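Local coordinates for substrate binding periplasmic protein (Ralstonia solanacearum, PDB 3LOP) that probably captures leucine or related amino acids in the periplasm as the binding component of a transport system, and holds a leucine in this crystal, at residues 5-10 / 46-51; 31-36 / 294-299; 74-79 / 99-104. All coordinates share one frame; numbering follows the deposited sequence.

Interaction 1. Residues 5-10 / 46-51. With EDO (1,2-ethanediol), chain C.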
loop_
_atom_site.group_PDB
_atom_site.type_symbol
_atom_site.label_atom_id
_atom_site.label_comp_id
_atom_site.label_asym_id
_atom_site.label_seq_id
_atom_site.Cartn_x
_atom_site.Cartn_y
_atom_site.Cartn_z
ATOM N N ASP A 5 -5.061 -11.831 26.020
ATOM C CA ASP A 5 -5.417 -10.907 24.903
ATOM C C ASP A 5 -5.378 -11.645 23.573
ATOM O O ASP A 5 -4.938 -12.790 23.499
ATOM C CB ASP A 5 -4.421 -9.746 24.821
ATOM C CG ASP A 5 -4.198 -9.066 26.153
ATOM O OD1 ASP A 5 -5.188 -8.627 26.774
ATOM O OD2 ASP A 5 -3.025 -8.964 26.574
ATOM N N ILE A 6 -5.851 -10.976 22.529
ATOM C CA ILE A 6 -5.824 -11.527 21.180
ATOM C C ILE A 6 -4.712 -10.737 20.503
ATOM O O ILE A 6 -4.791 -9.513 20.399
ATOM C CB ILE A 6 -7.150 -11.285 20.436
ATOM C CG1 ILE A 6 -8.283 -12.034 21.140
ATOM C CG2 ILE A 6 -7.018 -11.737 18.985
ATOM C CD1 ILE A 6 -9.651 -11.781 20.544
ATOM N N SER A 7 -3.672 -11.428 20.057
ATOM C CA SER A 7 -2.543 -10.750 19.432
ATOM C C SER A 7 -2.534 -10.742 17.916
ATOM O O SER A 7 -2.988 -11.684 17.265
ATOM C CB SER A 7 -1.228 -11.345 19.939
ATOM O OG SER A 7 -1.045 -11.070 21.319
ATOM N N VAL A 8 -2.006 -9.649 17.375
ATOM C CA VAL A 8 -1.869 -9.443 15.940
ATOM C C VAL A 8 -0.446 -8.926 15.754
ATOM O O VAL A 8 0.044 -8.147 16.574
ATOM C CB VAL A 8 -2.875 -8.385 15.428
ATOM C CG1 VAL A 8 -2.652 -8.121 13.944
ATOM C CG2 VAL A 8 -4.299 -8.867 15.668
ATOM N N ILE A 9 0.229 -9.359 14.695
ATOM C CA ILE A 9 1.601 -8.907 14.472
ATOM C C ILE A 9 1.812 -8.154 13.164
ATOM O O ILE A 9 1.013 -8.246 12.235
ATOM C CB ILE A 9 2.601 -10.088 14.516
ATOM C CG1 ILE A 9 2.260 -11.115 13.435
ATOM C CG2 ILE A 9 2.581 -10.737 15.898
ATOM C CD1 ILE A 9 3.316 -12.199 13.280
ATOM N N GLN A 10 2.902 -7.397 13.121
ATOM C CA GLN A 10 3.283 -6.625 11.946
ATOM C C GLN A 10 4.796 -6.624 11.815
ATOM O O GLN A 10 5.508 -6.482 12.806
ATOM C CB GLN A 10 2.855 -5.157 12.061
ATOM C CG GLN A 10 1.403 -4.832 11.797
ATOM C CD GLN A 10 1.188 -3.329 11.737
ATOM O OE1 GLN A 10 1.637 -2.596 12.617
ATOM N NE2 GLN A 10 0.505 -2.864 10.698
ATOM N N THR A 46 -9.172 -7.773 24.828
ATOM C CA THR A 46 -8.221 -6.732 24.440
ATOM C C THR A 46 -7.390 -7.200 23.256
ATOM O O THR A 46 -6.917 -8.335 23.234
ATOM C CB THR A 46 -7.208 -6.416 25.568
ATOM O OG1 THR A 46 -7.890 -6.054 26.763
ATOM C CG2 THR A 46 -6.320 -5.261 25.177
ATOM N N ILE A 47 -7.199 -6.319 22.280
ATOM C CA ILE A 47 -6.385 -6.657 21.123
ATOM C C ILE A 47 -4.990 -6.092 21.356
ATOM O O ILE A 47 -4.837 -4.940 21.756
ATOM C CB ILE A 47 -6.954 -6.049 19.825
ATOM C CG1 ILE A 47 -8.393 -6.523 19.612
ATOM C CG2 ILE A 47 -6.073 -6.439 18.639
ATOM C CD1 ILE A 47 -8.550 -8.032 19.539
ATOM N N ARG A 48 -3.974 -6.918 21.134
ATOM C CA ARG A 48 -2.599 -6.476 21.302
ATOM C C ARG A 48 -1.891 -6.553 19.963
ATOM O O ARG A 48 -1.829 -7.618 19.350
ATOM C CB ARG A 48 -1.852 -7.355 22.310
ATOM C CG ARG A 48 -0.407 -6.909 22.515
ATOM C CD ARG A 48 0.398 -7.845 23.405
ATOM N NE ARG A 48 0.588 -9.160 22.801
ATOM C CZ ARG A 48 1.570 -9.994 23.127
ATOM N NH1 ARG A 48 2.456 -9.649 24.051
ATOM N NH2 ARG A 48 1.668 -11.174 22.529
ATOM N N LEU A 49 -1.375 -5.420 19.505
ATOM C CA LEU A 49 -0.643 -5.371 18.246
ATOM C C LEU A 49 0.840 -5.319 18.560
ATOM O O LEU A 49 1.296 -4.439 19.290
ATOM C CB LEU A 49 -1.036 -4.135 17.434
ATOM C CG LEU A 49 -0.173 -3.857 16.197
ATOM C CD1 LEU A 49 -0.294 -5.001 15.199
ATOM C CD2 LEU A 49 -0.614 -2.549 15.557
ATOM N N VAL A 50 1.587 -6.273 18.015
ATOM C CA VAL A 50 3.026 -6.339 18.219
ATOM C C VAL A 50 3.678 -6.080 16.866
ATOM O O VAL A 50 3.361 -6.742 15.879
ATOM C CB VAL A 50 3.454 -7.731 18.738
ATOM C CG1 VAL A 50 4.945 -7.741 19.043
ATOM C CG2 VAL A 50 2.658 -8.089 19.985
ATOM N N ALA A 51 4.585 -5.113 16.819
ATOM C CA ALA A 51 5.258 -4.778 15.572
ATOM C C ALA A 51 6.763 -4.961 15.687
ATOM O O ALA A 51 7.316 -4.938 16.786
ATOM C CB ALA A 51 4.940 -3.335 15.184
HETATM C C1 EDO C . -3.290 -2.073 20.318
HETATM O O1 EDO C . -2.501 -1.185 19.524
HETATM C C2 EDO C . -2.557 -2.386 21.617
HETATM O O2 EDO C . -1.407 -3.177 21.329
#

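Interaction 2. Residues 31-36 / 294-299. With EDO (1,2-ethanediol), chain C.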
loop_
_atom_site.group_PDB
_atom_site.type_symbol
_atom_site.label_atom_id
_atom_site.label_comp_id
_atom_site.label_asym_id
_atom_site.label_seq_id
_atom_site.Cartn_x
_atom_site.Cartn_y
_atom_site.Cartn_z
ATOM N N LEU A 31 -3.601 2.768 15.788
ATOM C CA LEU A 31 -4.673 3.698 16.107
ATOM C C LEU A 31 -6.010 2.972 16.125
ATOM O O LEU A 31 -6.804 3.134 17.056
ATOM C CB LEU A 31 -4.729 4.838 15.085
ATOM C CG LEU A 31 -5.904 5.808 15.267
ATOM C CD1 LEU A 31 -5.809 6.501 16.617
ATOM C CD2 LEU A 31 -5.902 6.832 14.140
ATOM N N TYR A 32 -6.271 2.168 15.097
ATOM C CA TYR A 32 -7.541 1.464 15.065
ATOM C C TYR A 32 -7.710 0.530 16.258
ATOM O O TYR A 32 -8.766 0.509 16.889
ATOM C CB TYR A 32 -7.722 0.656 13.780
ATOM C CG TYR A 32 -9.101 0.046 13.753
ATOM C CD1 TYR A 32 -10.222 0.844 13.513
ATOM C CD2 TYR A 32 -9.303 -1.283 14.122
ATOM C CE1 TYR A 32 -11.509 0.341 13.658
ATOM C CE2 TYR A 32 -10.587 -1.798 14.270
ATOM C CZ TYR A 32 -11.683 -0.979 14.043
ATOM O OH TYR A 32 -12.954 -1.468 14.240
ATOM N N PHE A 33 -6.681 -0.247 16.572
ATOM C CA PHE A 33 -6.796 -1.168 17.692
ATOM C C PHE A 33 -6.910 -0.452 19.035
ATOM O O PHE A 33 -7.643 -0.905 19.909
ATOM C CB PHE A 33 -5.636 -2.168 17.685
ATOM C CG PHE A 33 -5.713 -3.169 16.560
ATOM C CD1 PHE A 33 -6.911 -3.816 16.273
ATOM C CD2 PHE A 33 -4.595 -3.462 15.788
ATOM C CE1 PHE A 33 -6.995 -4.740 15.232
ATOM C CE2 PHE A 33 -4.670 -4.386 14.745
ATOM C CZ PHE A 33 -5.871 -5.022 14.468
ATOM N N ASP A 34 -6.206 0.664 19.208
ATOM C CA ASP A 34 -6.317 1.409 20.463
ATOM C C ASP A 34 -7.747 1.933 20.585
ATOM O O ASP A 34 -8.334 1.920 21.659
ATOM C CB ASP A 34 -5.344 2.595 20.500
ATOM C CG ASP A 34 -3.908 2.173 20.749
ATOM O OD1 ASP A 34 -3.690 1.062 21.275
ATOM O OD2 ASP A 34 -2.992 2.968 20.437
ATOM N N TRP A 35 -8.292 2.393 19.462
ATOM C CA TRP A 35 -9.657 2.918 19.382
ATOM C C TRP A 35 -10.650 1.802 19.709
ATOM O O TRP A 35 -11.581 1.989 20.503
ATOM C CB TRP A 35 -9.858 3.471 17.966
ATOM C CG TRP A 35 -11.262 3.758 17.493
ATOM C CD1 TRP A 35 -11.851 3.237 16.377
ATOM C CD2 TRP A 35 -12.177 4.745 18.000
ATOM N NE1 TRP A 35 -13.061 3.838 16.146
ATOM C CE2 TRP A 35 -13.290 4.769 17.126
ATOM C CE3 TRP A 35 -12.167 5.614 19.102
ATOM C CZ2 TRP A 35 -14.379 5.626 17.315
ATOM C CZ3 TRP A 35 -13.255 6.468 19.288
ATOM C CH2 TRP A 35 -14.344 6.466 18.398
ATOM N N LEU A 36 -10.434 0.633 19.115
ATOM C CA LEU A 36 -11.294 -0.520 19.353
ATOM C C LEU A 36 -11.253 -0.888 20.835
ATOM O O LEU A 36 -12.286 -1.173 21.447
ATOM C CB LEU A 36 -10.823 -1.704 18.506
ATOM C CG LEU A 36 -11.609 -3.010 18.625
ATOM C CD1 LEU A 36 -13.037 -2.797 18.148
ATOM C CD2 LEU A 36 -10.923 -4.088 17.798
ATOM N N LYS A 294 -9.178 -2.803 10.710
ATOM C CA LYS A 294 -10.620 -2.917 10.904
ATOM C C LYS A 294 -11.170 -4.175 10.232
ATOM O O LYS A 294 -12.043 -4.844 10.780
ATOM C CB LYS A 294 -11.338 -1.672 10.371
ATOM C CG LYS A 294 -12.815 -1.647 10.733
ATOM C CD LYS A 294 -13.451 -0.298 10.447
ATOM C CE LYS A 294 -14.900 -0.284 10.913
ATOM N NZ LYS A 294 -15.542 1.036 10.662
ATOM N N VAL A 295 -10.664 -4.493 9.043
ATOM C CA VAL A 295 -11.106 -5.690 8.335
ATOM C C VAL A 295 -10.745 -6.925 9.163
ATOM O O VAL A 295 -11.553 -7.841 9.323
ATOM C CB VAL A 295 -10.442 -5.791 6.944
ATOM C CG1 VAL A 295 -10.659 -7.177 6.352
ATOM C CG2 VAL A 295 -11.030 -4.736 6.020
ATOM N N LEU A 296 -9.522 -6.947 9.688
ATOM C CA LEU A 296 -9.080 -8.067 10.507
ATOM C C LEU A 296 -9.918 -8.152 11.780
ATOM O O LEU A 296 -10.304 -9.239 12.203
ATOM C CB LEU A 296 -7.597 -7.911 10.863
ATOM C CG LEU A 296 -7.008 -8.944 11.828
ATOM C CD1 LEU A 296 -7.216 -10.363 11.296
ATOM C CD2 LEU A 296 -5.523 -8.655 12.014
ATOM N N ALA A 297 -10.205 -7.004 12.385
ATOM C CA ALA A 297 -10.997 -6.974 13.608
ATOM C C ALA A 297 -12.379 -7.593 13.406
ATOM O O ALA A 297 -12.877 -8.296 14.282
ATOM C CB ALA A 297 -11.133 -5.538 14.113
ATOM N N GLU A 298 -12.997 -7.331 12.256
ATOM C CA GLU A 298 -14.314 -7.884 11.962
ATOM C C GLU A 298 -14.221 -9.405 11.865
ATOM O O GLU A 298 -15.103 -10.123 12.334
ATOM C CB GLU A 298 -14.851 -7.300 10.652
ATOM C CG GLU A 298 -16.168 -7.900 10.153
ATOM C CD GLU A 298 -17.326 -7.755 11.134
ATOM O OE1 GLU A 298 -17.257 -6.913 12.053
ATOM O OE2 GLU A 298 -18.322 -8.488 10.968
ATOM N N ALA A 299 -13.147 -9.897 11.255
ATOM C CA ALA A 299 -12.962 -11.336 11.131
ATOM C C ALA A 299 -12.768 -11.942 12.516
ATOM O O ALA A 299 -13.317 -12.997 12.820
ATOM C CB ALA A 299 -11.759 -11.641 10.246
HETATM C C1 EDO C . -3.290 -2.073 20.318
HETATM O O1 EDO C . -2.501 -1.185 19.524
HETATM C C2 EDO C . -2.557 -2.386 21.617
HETATM O O2 EDO C . -1.407 -3.177 21.329
HETATM O O HOH W 1 -13.957 -3.968 12.971
#

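Interaction 3. Residues 74-79 / 99-104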
loop_
_atom_site.group_PDB
_atom_site.type_symbol
_atom_site.label_atom_id
_atom_site.label_comp_id
_atom_site.label_asym_id
_atom_site.label_seq_id
_atom_site.Cartn_x
_atom_site.Cartn_y
_atom_site.Cartn_z
ATOM N N PRO A 74 0.054 -14.891 17.724
ATOM C CA PRO A 74 -0.865 -14.060 16.942
ATOM C C PRO A 74 -1.898 -14.858 16.153
ATOM O O PRO A 74 -1.675 -16.021 15.819
ATOM C CB PRO A 74 0.075 -13.304 16.019
ATOM C CG PRO A 74 1.091 -14.348 15.703
ATOM C CD PRO A 74 1.372 -14.965 17.067
ATOM N N VAL A 75 -3.028 -14.224 15.856
ATOM C CA VAL A 75 -4.067 -14.873 15.070
ATOM C C VAL A 75 -3.944 -14.435 13.615
ATOM O O VAL A 75 -4.549 -15.028 12.727
ATOM C CB VAL A 75 -5.485 -14.528 15.586
ATOM C CG1 VAL A 75 -5.654 -15.057 17.000
ATOM C CG2 VAL A 75 -5.718 -13.019 15.535
ATOM N N ALA A 76 -3.148 -13.398 13.374
ATOM C CA ALA A 76 -2.955 -12.896 12.021
ATOM C C ALA A 76 -1.801 -11.904 11.937
ATOM O O ALA A 76 -1.328 -11.392 12.955
ATOM C CB ALA A 76 -4.240 -12.235 11.518
ATOM N N LEU A 77 -1.359 -11.660 10.705
ATOM C CA LEU A 77 -0.277 -10.731 10.376
ATOM C C LEU A 77 -0.883 -9.608 9.529
ATOM O O LEU A 77 -1.727 -9.864 8.670
ATOM C CB LEU A 77 0.806 -11.463 9.574
ATOM C CG LEU A 77 1.935 -10.662 8.914
ATOM C CD1 LEU A 77 2.835 -10.032 9.972
ATOM C CD2 LEU A 77 2.744 -11.596 8.032
ATOM N N LEU A 78 -0.448 -8.371 9.766
ATOM C CA LEU A 78 -0.965 -7.211 9.037
ATOM C C LEU A 78 0.052 -6.400 8.245
ATOM O O LEU A 78 1.207 -6.259 8.644
ATOM C CB LEU A 78 -1.637 -6.232 10.006
ATOM C CG LEU A 78 -3.038 -6.460 10.562
ATOM C CD1 LEU A 78 -3.328 -5.397 11.623
ATOM C CD2 LEU A 78 -4.061 -6.377 9.436
ATOM N N THR A 79 -0.422 -5.862 7.124
ATOM C CA THR A 79 0.310 -4.961 6.232
ATOM C C THR A 79 1.830 -5.032 6.072
ATOM O O THR A 79 2.536 -4.069 6.383
ATOM C CB THR A 79 -0.031 -3.501 6.596
ATOM O OG1 THR A 79 0.519 -3.190 7.885
ATOM C CG2 THR A 79 -1.542 -3.308 6.657
ATOM N N ARG A 99 0.531 -21.117 9.674
ATOM C CA ARG A 99 -0.906 -21.107 9.387
ATOM C C ARG A 99 -1.420 -19.723 9.757
ATOM O O ARG A 99 -2.519 -19.567 10.286
ATOM C CB ARG A 99 -1.642 -22.178 10.199
ATOM C CG ARG A 99 -1.359 -23.593 9.718
ATOM C CD ARG A 99 -2.154 -24.639 10.498
ATOM N NE ARG A 99 -1.767 -24.676 11.903
ATOM C CZ ARG A 99 -2.479 -24.161 12.899
ATOM N NH1 ARG A 99 -3.639 -23.564 12.655
ATOM N NH2 ARG A 99 -2.021 -24.233 14.143
ATOM N N LEU A 100 -0.611 -18.719 9.451
ATOM C CA LEU A 100 -0.926 -17.338 9.784
ATOM C C LEU A 100 -1.413 -16.514 8.602
ATOM O O LEU A 100 -0.679 -16.303 7.639
ATOM C CB LEU A 100 0.316 -16.670 10.377
ATOM C CG LEU A 100 0.122 -15.299 11.022
ATOM C CD1 LEU A 100 -0.703 -15.447 12.286
ATOM C CD2 LEU A 100 1.481 -14.689 11.344
ATOM N N PRO A 101 -2.662 -16.032 8.661
ATOM C CA PRO A 101 -3.172 -15.228 7.550
ATOM C C PRO A 101 -2.521 -13.848 7.517
ATOM O O PRO A 101 -2.282 -13.238 8.561
ATOM C CB PRO A 101 -4.671 -15.159 7.831
ATOM C CG PRO A 101 -4.741 -15.228 9.321
ATOM C CD PRO A 101 -3.712 -16.283 9.664
ATOM N N LEU A 102 -2.209 -13.381 6.313
ATOM C CA LEU A 102 -1.615 -12.064 6.116
ATOM C C LEU A 102 -2.723 -11.200 5.525
ATOM O O LEU A 102 -3.092 -11.359 4.363
ATOM C CB LEU A 102 -0.424 -12.142 5.154
ATOM C CG LEU A 102 0.095 -10.823 4.566
ATOM C CD1 LEU A 102 0.268 -9.789 5.659
ATOM C CD2 LEU A 102 1.415 -11.065 3.842
ATOM N N VAL A 103 -3.254 -10.295 6.340
ATOM C CA VAL A 103 -4.339 -9.426 5.913
ATOM C C VAL A 103 -3.831 -8.071 5.455
ATOM O O VAL A 103 -3.063 -7.411 6.154
ATOM C CB VAL A 103 -5.360 -9.219 7.058
ATOM C CG1 VAL A 103 -6.452 -8.251 6.623
ATOM C CG2 VAL A 103 -5.972 -10.558 7.449
ATOM N N GLY A 104 -4.249 -7.678 4.258
ATOM C CA GLY A 104 -3.861 -6.388 3.723
ATOM C C GLY A 104 -2.394 -6.137 3.448
ATOM O O GLY A 104 -1.858 -5.126 3.901
#

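Interaction 1. Residues 5-10 / 46-51
S7 and R48 meet through one oxygen: OG of S7 accepts from NE of R48 at 2.9 Å and from NH2 of R48 at 3.0 Å, a side-on grip by two nitrogens on a single atom. OG lies close to the guanidinium plane, and the N-H...O angles of 144° and 139° are bent, as sharing one acceptor requires. The arginine reaches back to the serine because its chain, extended as far as CD, turns at chi3 (66°), which swings NE round. V50 CG2 lies 3.6 Å above one guanidinium face, offset toward the rim, so the group is held at its edge by S7 and on a face by V50. Beneath this pair the two strands run parallel, and the backbone bonds alternate in the usual parallel ladder: I6 N to T46 O, R48 N to I6 O, V8 N to R48 O, V50 N to V8 O, Q10 N to V50 O. They are the two strands of a right-handed beta-alpha-beta crossover in the Rossmann-like N-terminal lobe of a periplasmic binding protein, with helix 19-38 as the connection. On the face carrying I6, V8, I47 and L49, and farther along Q10 and A51, the contact is mainly apolar. I47 CD1 comes to 3.7 Å from I6 CB, and L49 CD1 touches V8 CG1 at 4.1 Å while lying 3.4 Å from V8 O. Helix 19-38 covers I47 through F33, and helix 284-303 covers I6 and V8 through I300 and L296. L49 N, which takes no part in the ladder between 6-10 and 47-51, gives a hydrogen bond of 2.9 Å to O2 of an ethanediol, probably from the crystallisation liquor. Farther out, R48 NH2 has a long, weak ion pair with D72, and I47 O accepts from N37 ND2.

Interaction 2. Residues 31-36 / 294-299
Y32 and K294 carry the contact by a CH-pi interaction: K294 CB stands 3.8 Å from the centroid of the Y32 ring, 14° off its normal. The lysine chain, extended throughout, continues across the phenol end of the ring, with CG 3.5 Å from Y32 OH. The aliphatic part of the lysine thus lies against the aromatic face, while its NZ is engaged elsewhere, in a salt bridge to E267 and a hydrogen bond to V324 O.

Most of the remaining apolar packing gathers round A297 CB. Y32 presents its ring edge to this methyl, CE2 at 3.8 Å; L36 CD2 approaches to 4.0 Å; F33 brings its edge atom CE1 more loosely, and F33 CZ also lies loosely against L296 CD2. Y32 CB points to the other helix, and CG is anti to the backbone N (chi1 -175°).

Polar contact is indirect. One water lies 3.0 Å from Y32 OH and donates to K294 O at 3.0 Å, tying the phenol to the backbone of the opposing helix.

The two helix segments run 44° apart with axes 10.5 Å from each other, a separation bridged by Y32, F33 and L36 from one side and by K294, L296 and A297 from the other. F290 meets the Y32 ring edge-to-face, and helix 263-275 packs beside Y32 and W35. F33 and L296 both reach L78 of strand 74-78, so the helix pair rests on the parallel sheet.

Interaction 3. Residues 74-79 / 99-104
L77 N donates to P101 O at 2.8 Å, nearly straight at 168°, and L77 O accepts from V103 N at the same distance. L77 thus binds the residues before and after L102, its partner in a parallel bridge. A longer bond, T79 N to V103 O at 3.2 Å, extends the ladder toward the strand ends. There T79 and G104 both have positive phi and the chains leave the strand; T79 CG2 touches G104 O at 3.3 Å.

L100 fills the other end. Its CG is anti to the backbone N (chi1 -169°), and the branch beyond it lies against the chain turning at V75: CD1 is 3.4 Å from A76 N, and it also meets P74 CG, the two side chains crossing at about a right angle. CD2 touches L77 CB. The ring of P101 packs its CG on A76 CB at 3.7 Å; both CG and CD also abut V75 O, a buried carbonyl with no hydrogen-bond partner in the model. Farther along, the L77 and L102 side chains cross at an oblique angle, L102 CD1 meeting L77 CG, whereas L78 and V103 lie side by side on the other face, CD2 of L78 3.9 Å from V103 CB.

R99 is the C-prime residue of a Schellman motif that ends helix 94-98; L100 and P101 then lead into strand 102-103. In the parallel sheet of the lobe, 74-78 sits between strands 6-12 and 102-103, and 102-103 pairs onward with 118-119. Helix 284-303 packs on A76 and L78, helix 309-317 on P101 and V103, and I9 of strand 6-12 meets L77 and L100.

In the fold
Interactions 1 and 3 are neighbouring strand pairs of one parallel sheet, their centres about 10 Å apart, joined by probable backbone hydrogen bonds from V75 N to S7 O and from L78 N to I9 O. Interaction 2 is the helix pair laid over that sheet: L296 CD2 reaches V8 CG1 at 3.5 Å, and F33 CE2 touches L78 CD1 at 3.5 Å. An ethanediol bridges interactions 1 and 2 through L49 N and D34 OD1. The bound leucine lies beyond the C-terminal ends of the strands, its nearest approach about 9 Å from the T79 side chain and about 12 Å from that of Q10; V81, G82, T83, A106 and T107, soon after 74-79 and 99-104, line its pocket.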